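Local coordinates for 6-phosphogluconate dehydrogenase, NAD-binding (Geobacter metallireducens, PDB 3PEF), which probably catalyses the NADP-dependent interconversion of succinic semialdehyde and gamma-hydroxybutyrate as a member of the beta-hydroxyacid dehydrogenase family, at residues A[10-15]-A[126-131]; A[74-79]-A[102-107]; A[187-192]-A[200-205]; A[243-248]-A[257-262]. The protein carries 2 engineered substitutions. All coordinates share one frame; numbering follows the deposited sequence. Where two conformers were deposited one is given.

Contact 1. Residues A[10-15]-A[126-131]. With NAP (NADP nicotinamide-adenine-dinucleotide phosphate), chain I.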
loop_
_atom_site.group_PDB
_atom_site.type_symbol
_atom_site.label_atom_id
_atom_site.label_comp_id
_atom_site.label_asym_id
_atom_site.label_seq_id
_atom_site.Cartn_x
_atom_site.Cartn_y
_atom_site.Cartn_z
ATOM N N GLY A 10 -10.251 -32.329 2.627
ATOM C CA GLY A 10 -10.285 -31.394 1.521
ATOM C C GLY A 10 -9.203 -31.723 0.508
ATOM O O GLY A 10 -8.712 -32.854 0.442
ATOM N N ILE A 11 -8.825 -30.727 -0.284
ATOM C CA ILE A 11 -7.793 -30.905 -1.295
ATOM C C ILE A 11 -6.551 -31.569 -0.724
ATOM O O ILE A 11 -6.092 -32.574 -1.262
ATOM C CB ILE A 11 -7.423 -29.549 -1.943
ATOM C CG1 ILE A 11 -8.614 -29.052 -2.783
ATOM C CG2 ILE A 11 -6.115 -29.679 -2.744
ATOM C CD1 ILE A 11 -8.466 -27.629 -3.333
ATOM N N MET A 12 -6.014 -31.024 0.368
ATOM C CA MET A 12 -4.790 -31.578 0.984
ATOM C C MET A 12 -5.047 -32.857 1.792
ATOM O O MET A 12 -4.361 -33.877 1.625
ATOM C CB MET A 12 -4.101 -30.528 1.877
ATOM C CG MET A 12 -3.742 -29.223 1.154
ATOM S SD MET A 12 -2.403 -29.513 -0.030
ATOM C CE MET A 12 -1.021 -29.720 1.105
ATOM N N GLY A 13 -6.030 -32.808 2.678
ATOM C CA GLY A 13 -6.294 -33.937 3.561
ATOM C C GLY A 13 -6.610 -35.234 2.819
ATOM O O GLY A 13 -6.127 -36.294 3.190
ATOM N N SER A 14 -7.411 -35.161 1.762
ATOM C CA SER A 14 -7.814 -36.384 1.069
ATOM C C SER A 14 -6.583 -37.022 0.427
ATOM O O SER A 14 -6.402 -38.244 0.466
ATOM C CB SER A 14 -8.909 -36.099 0.026
ATOM O OG SER A 14 -8.460 -35.182 -0.956
ATOM N N ALA A 15 -5.724 -36.181 -0.140
ATOM C CA ALA A 15 -4.500 -36.657 -0.760
ATOM C C ALA A 15 -3.539 -37.216 0.279
ATOM O O ALA A 15 -2.908 -38.265 0.061
ATOM C CB ALA A 15 -3.834 -35.545 -1.575
ATOM N N LYS A 126 -0.134 -31.083 -5.735
ATOM C CA LYS A 126 0.728 -32.091 -6.356
ATOM C C LYS A 126 1.682 -32.695 -5.336
ATOM O O LYS A 126 1.777 -33.910 -5.231
ATOM C CB LYS A 126 1.505 -31.524 -7.557
ATOM C CG LYS A 126 2.244 -32.583 -8.363
ATOM C CD LYS A 126 3.325 -31.982 -9.224
ATOM C CE LYS A 126 3.815 -32.960 -10.281
ATOM N NZ LYS A 126 4.086 -34.319 -9.738
ATOM N N PRO A 127 2.401 -31.846 -4.579
ATOM C CA PRO A 127 3.244 -32.418 -3.522
ATOM C C PRO A 127 2.472 -33.232 -2.467
ATOM O O PRO A 127 3.016 -34.202 -1.937
ATOM C CB PRO A 127 3.891 -31.181 -2.887
ATOM C CG PRO A 127 3.996 -30.217 -4.022
ATOM C CD PRO A 127 2.726 -30.430 -4.839
ATOM N N ALA A 128 1.241 -32.840 -2.148
ATOM C CA ALA A 128 0.425 -33.645 -1.235
ATOM C C ALA A 128 0.161 -35.036 -1.830
ATOM O O ALA A 128 0.238 -36.046 -1.134
ATOM C CB ALA A 128 -0.881 -32.942 -0.923
ATOM N N GLU A 129 -0.138 -35.075 -3.124
ATOM C CA GLU A 129 -0.392 -36.334 -3.834
ATOM C C GLU A 129 0.860 -37.228 -3.910
ATOM O O GLU A 129 0.786 -38.442 -3.722
ATOM C CB GLU A 129 -0.902 -36.047 -5.253
ATOM C CG GLU A 129 -2.313 -35.484 -5.335
ATOM C CD GLU A 129 -2.648 -34.900 -6.722
ATOM O OE1 GLU A 129 -1.749 -34.804 -7.583
ATOM O OE2 GLU A 129 -3.815 -34.528 -6.949
ATOM N N ASP A 130 2.006 -36.612 -4.164
ATOM C CA ASP A 130 3.265 -37.329 -4.331
ATOM C C ASP A 130 3.886 -37.757 -2.997
ATOM O O ASP A 130 4.802 -38.588 -2.964
ATOM C CB ASP A 130 4.271 -36.457 -5.110
ATOM C CG ASP A 130 3.777 -36.072 -6.511
ATOM O OD1 ASP A 130 2.819 -36.693 -7.032
ATOM O OD2 ASP A 130 4.362 -35.135 -7.100
ATOM N N GLY A 131 3.399 -37.196 -1.896
ATOM C CA GLY A 131 4.003 -37.472 -0.597
ATOM C C GLY A 131 5.274 -36.671 -0.391
ATOM O O GLY A 131 6.212 -37.082 0.278
HETATM P PA NAP I . -10.034 -27.291 1.250
HETATM O O1A NAP I . -10.962 -26.151 1.079
HETATM O O2A NAP I . -9.983 -28.234 0.117
HETATM O O5B NAP I . -10.394 -28.097 2.586
HETATM C C5B NAP I . -10.835 -27.422 3.733
HETATM C C4B NAP I . -11.235 -28.487 4.739
HETATM O O4B NAP I . -11.647 -27.844 5.926
HETATM C C3B NAP I . -12.428 -29.299 4.243
HETATM O O3B NAP I . -12.225 -30.608 4.721
HETATM C C2B NAP I . -13.588 -28.665 4.983
HETATM O O2B NAP I . -14.692 -29.507 5.193
HETATM C C1B NAP I . -12.905 -28.352 6.302
HETATM N N9A NAP I . -13.685 -27.384 7.085
HETATM C C8A NAP I . -13.863 -26.053 6.797
HETATM N N7A NAP I . -14.656 -25.516 7.754
HETATM C C5A NAP I . -14.989 -26.485 8.630
HETATM C C6A NAP I . -15.755 -26.461 9.784
HETATM N N6A NAP I . -16.324 -25.330 10.179
HETATM N N1A NAP I . -15.931 -27.618 10.495
HETATM C C2A NAP I . -15.334 -28.793 10.071
HETATM N N3A NAP I . -14.562 -28.806 8.924
HETATM C C4A NAP I . -14.389 -27.666 8.223
HETATM O O3 NAP I . -8.593 -26.661 1.490
HETATM P PN NAP I . -7.178 -27.353 1.653
HETATM O O1N NAP I . -6.240 -26.774 0.678
HETATM O O2N NAP I . -7.306 -28.822 1.734
HETATM O O5D NAP I . -6.910 -26.706 3.104
HETATM C C5D NAP I . -6.609 -27.438 4.262
HETATM C C4D NAP I . -5.530 -26.654 5.007
HETATM O O4D NAP I . -4.269 -26.787 4.396
HETATM C C3D NAP I . -5.795 -25.163 4.986
HETATM O O3D NAP I . -5.405 -24.697 6.260
HETATM C C2D NAP I . -4.881 -24.627 3.894
HETATM O O2D NAP I . -4.536 -23.294 4.152
HETATM C C1D NAP I . -3.692 -25.533 4.088
HETATM N N1N NAP I . -2.770 -25.729 2.948
HETATM C C2N NAP I . -3.240 -25.791 1.669
HETATM C C3N NAP I . -2.367 -26.030 0.610
HETATM C C7N NAP I . -2.896 -26.149 -0.788
HETATM O O7N NAP I . -1.997 -25.926 -1.817
HETATM N N7N NAP I . -4.180 -26.436 -1.062
HETATM C C4N NAP I . -1.001 -26.210 0.848
HETATM C C5N NAP I . -0.538 -26.174 2.161
HETATM C C6N NAP I . -1.431 -25.949 3.208
HETATM P P2B NAP I . -15.823 -29.722 4.041
HETATM O O1X NAP I . -17.060 -30.219 4.776
HETATM O O2X NAP I . -16.075 -28.411 3.368
HETATM O O3X NAP I . -15.333 -30.719 3.029
#
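The methyl groups of M12 and A15 meet that of A128 where the first helix of the Rossmann fold runs beside the short helix 125-130. The short helical segments are nearly parallel, 13° apart with axes 8.7 Å from each other, and the side chains meet through carbon atoms, with no polar bond between the segments. CE of M12 lies 3.8 Å from CB of A128, while CB of A15 rests 4.0 Å from the same carbon and also lies near the backbone N and the CG of E129. L133 of strand 133-139 also touches both M12 and A128.

The cofactor adds van der Waals contact of a different sort. The M12 chain bends at chi2 (-70°) and chi3 (-73°), which folds the thioether over one face of the nicotinamide: SD sits above C3N and the carboxamide carbon C7N, and CE stands 3.5 Å from C4N, the carbon that exchanges hydride. M12 thus wedges between the ring and A128. The predicted active-site residue K171 is about 7 Å from the M12 side chain.

Polar interactions gather at the start of the helix, as expected of a glycine-rich GxGxxG turn. The N-H of I11 points almost straight at O2A of one phosphate, and that of M12 (N to O2N 2.9 Å) does the same for the other, so the helix N-terminus probably stabilises the diphosphate. G10, without a side chain, lets the cofactor come close. Its carbonyl O is gripped from opposite faces by S14, with OG at 2.7 Å and backbone N at 3.0 Å.

Contact 2. Residues A[74-79]-A[102-107]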
loop_
_atom_site.group_PDB
_atom_site.type_symbol
_atom_site.label_atom_id
_atom_site.label_comp_id
_atom_site.label_asym_id
_atom_site.label_seq_id
_atom_site.Cartn_x
_atom_site.Cartn_y
_atom_site.Cartn_z
ATOM N N VAL A 74 -13.780 -28.024 15.312
ATOM C CA VAL A 74 -13.514 -29.451 15.372
ATOM C C VAL A 74 -12.966 -29.862 16.733
ATOM O O VAL A 74 -13.291 -30.935 17.241
ATOM C CB VAL A 74 -12.547 -29.902 14.240
ATOM C CG1 VAL A 74 -12.093 -31.342 14.461
ATOM C CG2 VAL A 74 -13.221 -29.759 12.882
ATOM N N CYS A 75 -12.142 -29.007 17.331
ATOM C CA CYS A 75 -11.581 -29.324 18.637
ATOM C C CYS A 75 -12.602 -29.158 19.765
ATOM O O CYS A 75 -12.811 -30.078 20.564
ATOM C CB CYS A 75 -10.337 -28.470 18.917
ATOM S SG CYS A 75 -9.625 -28.734 20.584
ATOM N N PHE A 76 -13.235 -27.986 19.823
ATOM C CA PHE A 76 -14.059 -27.593 20.970
ATOM C C PHE A 76 -15.560 -27.873 20.818
ATOM O O PHE A 76 -16.302 -27.812 21.799
ATOM C CB PHE A 76 -13.865 -26.106 21.289
ATOM C CG PHE A 76 -12.470 -25.749 21.747
ATOM C CD1 PHE A 76 -11.563 -25.182 20.865
ATOM C CD2 PHE A 76 -12.082 -25.968 23.057
ATOM C CE1 PHE A 76 -10.277 -24.843 21.276
ATOM C CE2 PHE A 76 -10.800 -25.631 23.484
ATOM C CZ PHE A 76 -9.895 -25.067 22.588
ATOM N N GLY A 77 -16.004 -28.176 19.603
ATOM C CA GLY A 77 -17.433 -28.325 19.350
ATOM C C GLY A 77 -18.055 -29.608 19.879
ATOM O O GLY A 77 -17.371 -30.457 20.453
ATOM N N LYS A 78 -19.363 -29.764 19.688
ATOM C CA LYS A 78 -20.019 -31.007 20.080
ATOM C C LYS A 78 -19.495 -32.176 19.247
ATOM O O LYS A 78 -19.267 -32.040 18.035
ATOM C CB LYS A 78 -21.545 -30.905 19.966
ATOM C CG LYS A 78 -22.283 -32.063 20.656
ATOM C CD LYS A 78 -23.752 -31.726 20.940
ATOM C CE LYS A 78 -24.530 -32.935 21.458
ATOM N NZ LYS A 78 -24.014 -33.425 22.762
ATOM N N HIS A 79 -19.282 -33.308 19.905
ATOM C CA HIS A 79 -18.711 -34.484 19.257
ATOM C C HIS A 79 -17.293 -34.184 18.755
ATOM O O HIS A 79 -16.783 -34.857 17.861
ATOM C CB HIS A 79 -19.590 -34.963 18.087
ATOM C CG HIS A 79 -21.043 -35.085 18.423
ATOM N ND1 HIS A 79 -21.509 -35.891 19.440
ATOM C CD2 HIS A 79 -22.136 -34.506 17.873
ATOM C CE1 HIS A 79 -22.824 -35.799 19.505
ATOM N NE2 HIS A 79 -23.230 -34.968 18.562
ATOM N N SER A 102 -3.363 -22.638 17.654
ATOM C CA SER A 102 -2.786 -23.959 17.860
ATOM C C SER A 102 -2.377 -24.169 19.325
ATOM O O SER A 102 -2.530 -25.263 19.868
ATOM C CB SER A 102 -1.616 -24.210 16.915
ATOM O OG SER A 102 -0.544 -23.355 17.229
ATOM N N GLN A 103 -1.894 -23.118 19.982
ATOM C CA GLN A 103 -1.526 -23.239 21.393
ATOM C C GLN A 103 -2.755 -23.518 22.274
ATOM O O GLN A 103 -2.707 -24.345 23.186
ATOM C CB GLN A 103 -0.786 -21.981 21.867
ATOM C CG GLN A 103 0.589 -21.804 21.239
ATOM C CD GLN A 103 1.181 -20.424 21.503
ATOM O OE1 GLN A 103 0.461 -19.463 21.754
ATOM N NE2 GLN A 103 2.500 -20.329 21.445
ATOM N N ARG A 104 -3.841 -22.808 21.978
ATOM C CA ARG A 104 -5.133 -22.962 22.639
ATOM C C ARG A 104 -5.599 -24.419 22.561
ATOM O O ARG A 104 -5.979 -25.048 23.560
ATOM C CB ARG A 104 -6.126 -22.057 21.899
ATOM C CG ARG A 104 -7.459 -21.767 22.562
ATOM C CD ARG A 104 -8.218 -20.702 21.741
ATOM N NE ARG A 104 -7.533 -19.409 21.779
ATOM C CZ ARG A 104 -7.267 -18.641 20.725
ATOM N NH1 ARG A 104 -7.628 -19.011 19.502
ATOM N NH2 ARG A 104 -6.634 -17.490 20.900
ATOM N N ILE A 105 -5.590 -24.946 21.340
ATOM C CA ILE A 105 -5.991 -26.313 21.119
ATOM C C ILE A 105 -5.094 -27.287 21.887
ATOM O O ILE A 105 -5.576 -28.184 22.593
ATOM C CB ILE A 105 -5.960 -26.650 19.615
ATOM C CG1 ILE A 105 -7.131 -25.965 18.904
ATOM C CG2 ILE A 105 -6.024 -28.142 19.424
ATOM C CD1 ILE A 105 -6.943 -25.850 17.386
ATOM N N GLY A 106 -3.787 -27.116 21.742
ATOM C CA GLY A 106 -2.839 -27.989 22.411
ATOM C C GLY A 106 -3.016 -28.019 23.917
ATOM O O GLY A 106 -2.926 -29.078 24.530
ATOM N N VAL A 107 -3.267 -26.858 24.518
ATOM C CA VAL A 107 -3.487 -26.783 25.961
ATOM C C VAL A 107 -4.753 -27.519 26.379
ATOM O O VAL A 107 -4.756 -28.235 27.393
ATOM C CB VAL A 107 -3.550 -25.332 26.463
ATOM C CG1 VAL A 107 -4.048 -25.293 27.918
ATOM C CG2 VAL A 107 -2.168 -24.655 26.338
#
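F76 reaches from the last turn of helix 68-76 across to R104 and I105 of helix 99-111. Its CB does not head directly for the other helix. With CG turned anti to the carbonyl carbon (chi1 -65°), however, the ring swings over the preceding residue and then outward. SG of C75 consequently lies over one face of the ring, 3.9 Å from its plane and over its centre. Farther along, CE1 comes 4.1 Å from CG1 of I105, at an oblique approach. At the tip, CZ meets R104 in two ways: the carbonyl O of R104 lies at the ring edge, 4.0 Å from CZ, and CG of the same residue is at a similar distance, the two side chains crossing at about a right angle.

On the face covered by sulfur the packing passes to C75. Its SG, anti to the backbone N, touches CG2 of I105 at 3.8 Å, and I105 CG1 lies 4.1 Å from C75 CB. I105 is therefore shared between thiol and phenyl group, and between 74-79 and 102-107 the contact is made by van der Waals touch. In the conformer given, NH1 of R104 forms a salt bridge with E72, on the same helix as F76. I105 touches D93 and V74 touches Y91, both on strand 90-93. Neighbouring helices laid side by side over a parallel sheet, each following its own strand in successive beta-alpha-beta units, are typical of the Rossmann fold.

Contact 3. Residues A[187-192]-A[200-205]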
loop_
_atom_site.group_PDB
_atom_site.type_symbol
_atom_site.label_atom_id
_atom_site.label_comp_id
_atom_site.label_asym_id
_atom_site.label_seq_id
_atom_site.Cartn_x
_atom_site.Cartn_y
_atom_site.Cartn_z
ATOM N N GLU A 187 1.381 -8.706 -11.261
ATOM C CA GLU A 187 1.490 -7.320 -11.670
ATOM C C GLU A 187 2.477 -7.195 -12.829
ATOM O O GLU A 187 2.253 -6.426 -13.745
ATOM C CB GLU A 187 1.896 -6.415 -10.494
ATOM C CG GLU A 187 0.733 -6.037 -9.616
ATOM C CD GLU A 187 1.089 -5.050 -8.517
ATOM O OE1 GLU A 187 2.221 -4.505 -8.518
ATOM O OE2 GLU A 187 0.214 -4.817 -7.647
ATOM N N GLY A 188 3.566 -7.959 -12.788
ATOM C CA GLY A 188 4.558 -7.915 -13.851
ATOM C C GLY A 188 4.083 -8.487 -15.183
ATOM O O GLY A 188 4.304 -7.907 -16.247
ATOM N N LEU A 189 3.423 -9.630 -15.136
ATOM C CA LEU A 189 2.851 -10.193 -16.355
ATOM C C LEU A 189 1.778 -9.293 -16.952
ATOM O O LEU A 189 1.648 -9.192 -18.174
ATOM C CB LEU A 189 2.240 -11.549 -16.065
ATOM C CG LEU A 189 3.249 -12.635 -15.720
ATOM C CD1 LEU A 189 2.522 -13.871 -15.190
ATOM C CD2 LEU A 189 4.093 -12.957 -16.967
ATOM N N ALA A 190 0.999 -8.644 -16.095
ATOM C CA ALA A 190 -0.108 -7.833 -16.586
ATOM C C ALA A 190 0.442 -6.544 -17.167
ATOM O O ALA A 190 -0.021 -6.073 -18.203
ATOM C CB ALA A 190 -1.126 -7.556 -15.482
ATOM N N LEU A 191 1.438 -5.976 -16.497
ATOM C CA LEU A 191 2.106 -4.780 -17.007
ATOM C C LEU A 191 2.748 -5.080 -18.364
ATOM O O LEU A 191 2.589 -4.325 -19.317
ATOM C CB LEU A 191 3.182 -4.307 -16.020
ATOM C CG LEU A 191 4.030 -3.082 -16.416
ATOM C CD1 LEU A 191 3.183 -1.807 -16.587
ATOM C CD2 LEU A 191 5.130 -2.842 -15.381
ATOM N N GLY A 192 3.491 -6.183 -18.438
ATOM C CA GLY A 192 4.137 -6.582 -19.677
ATOM C C GLY A 192 3.147 -6.739 -20.822
ATOM O O GLY A 192 3.373 -6.241 -21.932
ATOM N N ASP A 200 5.122 -15.278 -23.105
ATOM C CA ASP A 200 6.171 -16.296 -23.217
ATOM C C ASP A 200 7.587 -15.704 -23.164
ATOM O O ASP A 200 8.500 -16.315 -22.619
ATOM C CB ASP A 200 5.996 -17.123 -24.495
ATOM C CG ASP A 200 5.062 -18.303 -24.304
ATOM O OD1 ASP A 200 4.777 -18.671 -23.139
ATOM O OD2 ASP A 200 4.615 -18.868 -25.323
ATOM N N ALA A 201 7.767 -14.518 -23.732
ATOM C CA ALA A 201 9.068 -13.862 -23.700
ATOM C C ALA A 201 9.403 -13.442 -22.263
ATOM O O ALA A 201 10.521 -13.633 -21.783
ATOM C CB ALA A 201 9.061 -12.656 -24.628
ATOM N N ILE A 202 8.418 -12.875 -21.575
ATOM C CA ILE A 202 8.603 -12.495 -20.180
ATOM C C ILE A 202 8.951 -13.690 -19.306
ATOM O O ILE A 202 9.878 -13.620 -18.495
ATOM C CB ILE A 202 7.359 -11.802 -19.625
ATOM C CG1 ILE A 202 7.086 -10.530 -20.438
ATOM C CG2 ILE A 202 7.542 -11.504 -18.124
ATOM C CD1 ILE A 202 5.729 -9.948 -20.233
ATOM N N LEU A 203 8.203 -14.778 -19.482
ATOM C CA LEU A 203 8.414 -16.031 -18.753
ATOM C C LEU A 203 9.823 -16.572 -18.978
ATOM O O LEU A 203 10.513 -17.000 -18.040
ATOM C CB LEU A 203 7.392 -17.072 -19.218
ATOM C CG LEU A 203 6.233 -17.451 -18.288
ATOM C CD1 LEU A 203 5.868 -16.333 -17.343
ATOM C CD2 LEU A 203 5.010 -17.938 -19.082
ATOM N N ASP A 204 10.240 -16.548 -20.239
ATOM C CA ASP A 204 11.547 -17.047 -20.644
ATOM C C ASP A 204 12.714 -16.223 -20.071
ATOM O O ASP A 204 13.739 -16.785 -19.696
ATOM C CB ASP A 204 11.619 -17.084 -22.170
ATOM C CG ASP A 204 12.941 -17.623 -22.677
ATOM O OD1 ASP A 204 13.690 -16.853 -23.316
ATOM O OD2 ASP A 204 13.229 -18.816 -22.434
ATOM N N VAL A 205 12.561 -14.901 -20.008
ATOM C CA VAL A 205 13.585 -14.041 -19.403
ATOM C C VAL A 205 13.656 -14.226 -17.886
ATOM O O VAL A 205 14.741 -14.271 -17.304
ATOM C CB VAL A 205 13.356 -12.525 -19.724
ATOM C CG1 VAL A 205 14.298 -11.656 -18.917
ATOM C CG2 VAL A 205 13.548 -12.249 -21.192
#
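L189 and I202 form the tight centre of the contact, with L203 and G192 to either end of it. Branch CD2 of L189 does the work on its helix: it lies 3.9 Å from CG2 of I202 and 3.8 Å from CD1 of L203, meeting both from one corner. Toward L203 the side chains cross at about a right angle. The other arm of I202 serves a second purpose. Its CG1 is anti to the carbonyl carbon (chi1 -60°), which sends CD1 onto the bare backbone of G192, where CD1 of I202 lies 3.8 Å from CA of G192. With no side chain at G192, the isoleucine methyl can lie directly against the helix.

The helices make a splayed helical hairpin, joined by a short turn after helix 166-194, the long helix that opens the all-helical C-terminal half of the protein. Their segments cross at 137° with axes 10.4 Å apart, a wide spacing bridged by these aliphatic chains. F282 and I223 touch L189 as well, adding further apolar cover.

Away from that core the contact opens toward solvent. L203, though its CD1 is in close touch with L189, sits on the partly exposed side, and a glycerol, probably from the crystallisation liquor, lies near it. The acidic residues D200 and D204 belong to the outer side of helix 199-208, where each finds a charged partner: D200 bridges to R224, and D204 to K157 of the second subunit. On the far side of the long helix, E187 accepts hydrogen bonds from A257 N and S258 OG of that same neighbouring subunit.

Contact 4. Residues A[243-248]-A[257-262]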
loop_
_atom_site.group_PDB
_atom_site.type_symbol
_atom_site.label_atom_id
_atom_site.label_comp_id
_atom_site.label_asym_id
_atom_site.label_seq_id
_atom_site.Cartn_x
_atom_site.Cartn_y
_atom_site.Cartn_z
ATOM N N LEU A 243 -3.779 -13.765 8.438
ATOM C CA LEU A 243 -3.152 -14.229 9.669
ATOM C C LEU A 243 -1.733 -13.714 9.867
ATOM O O LEU A 243 -1.306 -13.490 11.010
ATOM C CB LEU A 243 -3.169 -15.757 9.735
ATOM C CG LEU A 243 -4.556 -16.399 9.786
ATOM C CD1 LEU A 243 -4.352 -17.902 9.774
ATOM C CD2 LEU A 243 -5.360 -15.951 11.028
ATOM N N ALA A 244 -0.989 -13.562 8.768
ATOM C CA ALA A 244 0.386 -13.039 8.834
ATOM C C ALA A 244 0.411 -11.563 9.254
ATOM O O ALA A 244 1.220 -11.132 10.094
ATOM C CB ALA A 244 1.101 -13.225 7.480
ATOM N N VAL A 245 -0.475 -10.781 8.664
ATOM C CA VAL A 245 -0.637 -9.392 9.081
ATOM C C VAL A 245 -1.033 -9.293 10.568
ATOM O O VAL A 245 -0.529 -8.440 11.296
ATOM C CB VAL A 245 -1.630 -8.640 8.167
ATOM C CG1 VAL A 245 -1.886 -7.215 8.679
ATOM C CG2 VAL A 245 -1.085 -8.593 6.771
ATOM N N ALA A 246 -1.891 -10.186 11.048
ATOM C CA ALA A 246 -2.217 -10.153 12.479
ATOM C C ALA A 246 -0.995 -10.526 13.328
ATOM O O ALA A 246 -0.789 -9.983 14.417
ATOM C CB ALA A 246 -3.404 -11.078 12.793
ATOM N N LEU A 247 -0.176 -11.449 12.826
ATOM C CA LEU A 247 1.053 -11.802 13.518
ATOM C C LEU A 247 1.959 -10.567 13.591
ATOM O O LEU A 247 2.489 -10.229 14.660
ATOM C CB LEU A 247 1.769 -12.954 12.808
ATOM C CG LEU A 247 3.078 -13.420 13.462
ATOM C CD1 LEU A 247 2.852 -13.864 14.913
ATOM C CD2 LEU A 247 3.684 -14.535 12.662
ATOM N N GLY A 248 2.109 -9.881 12.459
ATOM C CA GLY A 248 2.843 -8.623 12.409
ATOM C C GLY A 248 2.351 -7.585 13.415
ATOM O O GLY A 248 3.142 -6.914 14.091
ATOM N N ALA A 257 4.120 -4.076 2.342
ATOM C CA ALA A 257 3.932 -4.825 1.093
ATOM C C ALA A 257 2.938 -5.952 1.266
ATOM O O ALA A 257 2.072 -6.195 0.411
ATOM C CB ALA A 257 5.242 -5.391 0.615
ATOM N N SER A 258 3.099 -6.677 2.366
ATOM C CA SER A 258 2.313 -7.871 2.603
ATOM C C SER A 258 0.852 -7.500 2.864
ATOM O O SER A 258 -0.057 -8.184 2.396
ATOM C CB SER A 258 2.909 -8.721 3.743
ATOM O OG SER A 258 4.235 -9.131 3.418
ATOM N N ALA A 259 0.627 -6.401 3.574
ATOM C CA ALA A 259 -0.745 -5.934 3.791
ATOM C C ALA A 259 -1.375 -5.490 2.477
ATOM O O ALA A 259 -2.573 -5.648 2.276
ATOM C CB ALA A 259 -0.786 -4.815 4.792
ATOM N N ALA A 260 -0.574 -4.920 1.582
ATOM C CA ALA A 260 -1.089 -4.608 0.256
ATOM C C ALA A 260 -1.538 -5.891 -0.459
ATOM O O ALA A 260 -2.626 -5.954 -1.019
ATOM C CB ALA A 260 -0.058 -3.853 -0.565
ATOM N N ALA A 261 -0.697 -6.919 -0.448
ATOM C CA ALA A 261 -1.054 -8.174 -1.100
ATOM C C ALA A 261 -2.339 -8.749 -0.489
ATOM O O ALA A 261 -3.177 -9.301 -1.186
ATOM C CB ALA A 261 0.083 -9.185 -0.972
ATOM N N ASN A 262 -2.466 -8.636 0.827
ATOM C CA ASN A 262 -3.673 -9.083 1.504
ATOM C C ASN A 262 -4.895 -8.395 0.891
ATOM O O ASN A 262 -5.883 -9.049 0.551
ATOM C CB ASN A 262 -3.585 -8.795 3.010
ATOM C CG ASN A 262 -4.757 -9.399 3.812
ATOM O OD1 ASN A 262 -5.297 -10.463 3.472
ATOM N ND2 ASN A 262 -5.132 -8.725 4.895
#
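Chi1 of V245 is 175°, which sets CG1 anti to the backbone N and leaves CG2 beside that N, aimed at the opposing helix. CG2 then carries the whole contact. It stands 4.0 Å from CA of A259 and 4.3 Å from CB of the same residue, resting on the helix backbone as much as on a side chain. The small alanine lets the two chains come near, with the CA atoms of V245 and A259 6.3 Å apart. A second torsion brings N262 in from the next turn: its CG is anti to the backbone N (chi1 -173°), and ND2 reaches to 4.5 Å from CG2 of V245. The carbonyl C of S258 lies equally far, so the methyl is bordered by residues of successive turns at long van der Waals range.

The polar ends in this apolar setting have their partners beyond the pair. OD1 of N262 accepts a hydrogen bond from NE2 of Q238, one more link between the same two helices. OG of S258 bonds instead to E187 of the second subunit, and E263 of a third subunit packs on both V245 and A259, placing this buried contact close to two subunit interfaces.

Helices 234-251 and 256-270 are connected by a short turn, and their segments run roughly antiparallel, with axes 9.8 Å apart at closest approach and 147° between their directions. A244 and S258 both lie against M176 of the long helix 166-194. Such a helical hairpin leaning on a long central helix belongs to the all-alpha C-terminal domain of beta-hydroxyacid dehydrogenases.

Overall arrangement
Contacts 1 and 2 lie in the Rossmann-type half, contact 2 nested in sequence within the loop that contact 1 closes; their nearest atoms are about 11 Å apart. Contacts 3 and 4 follow in the helical half. Contact 1 hydrogen-bonds the diphosphate of the cofactor; V74 of contact 2 touches NADP too, and the side chain of N262 in contact 4 is about 13 Å from it. Contact 3 is remote from the annotated sites, its centre about 45 Å from that of contact 2. Contacts 3 and 4, about 7 Å apart at their nearest atoms within one chain, are joined more directly between chains, since E187 of one subunit meets A257 and S258 of another.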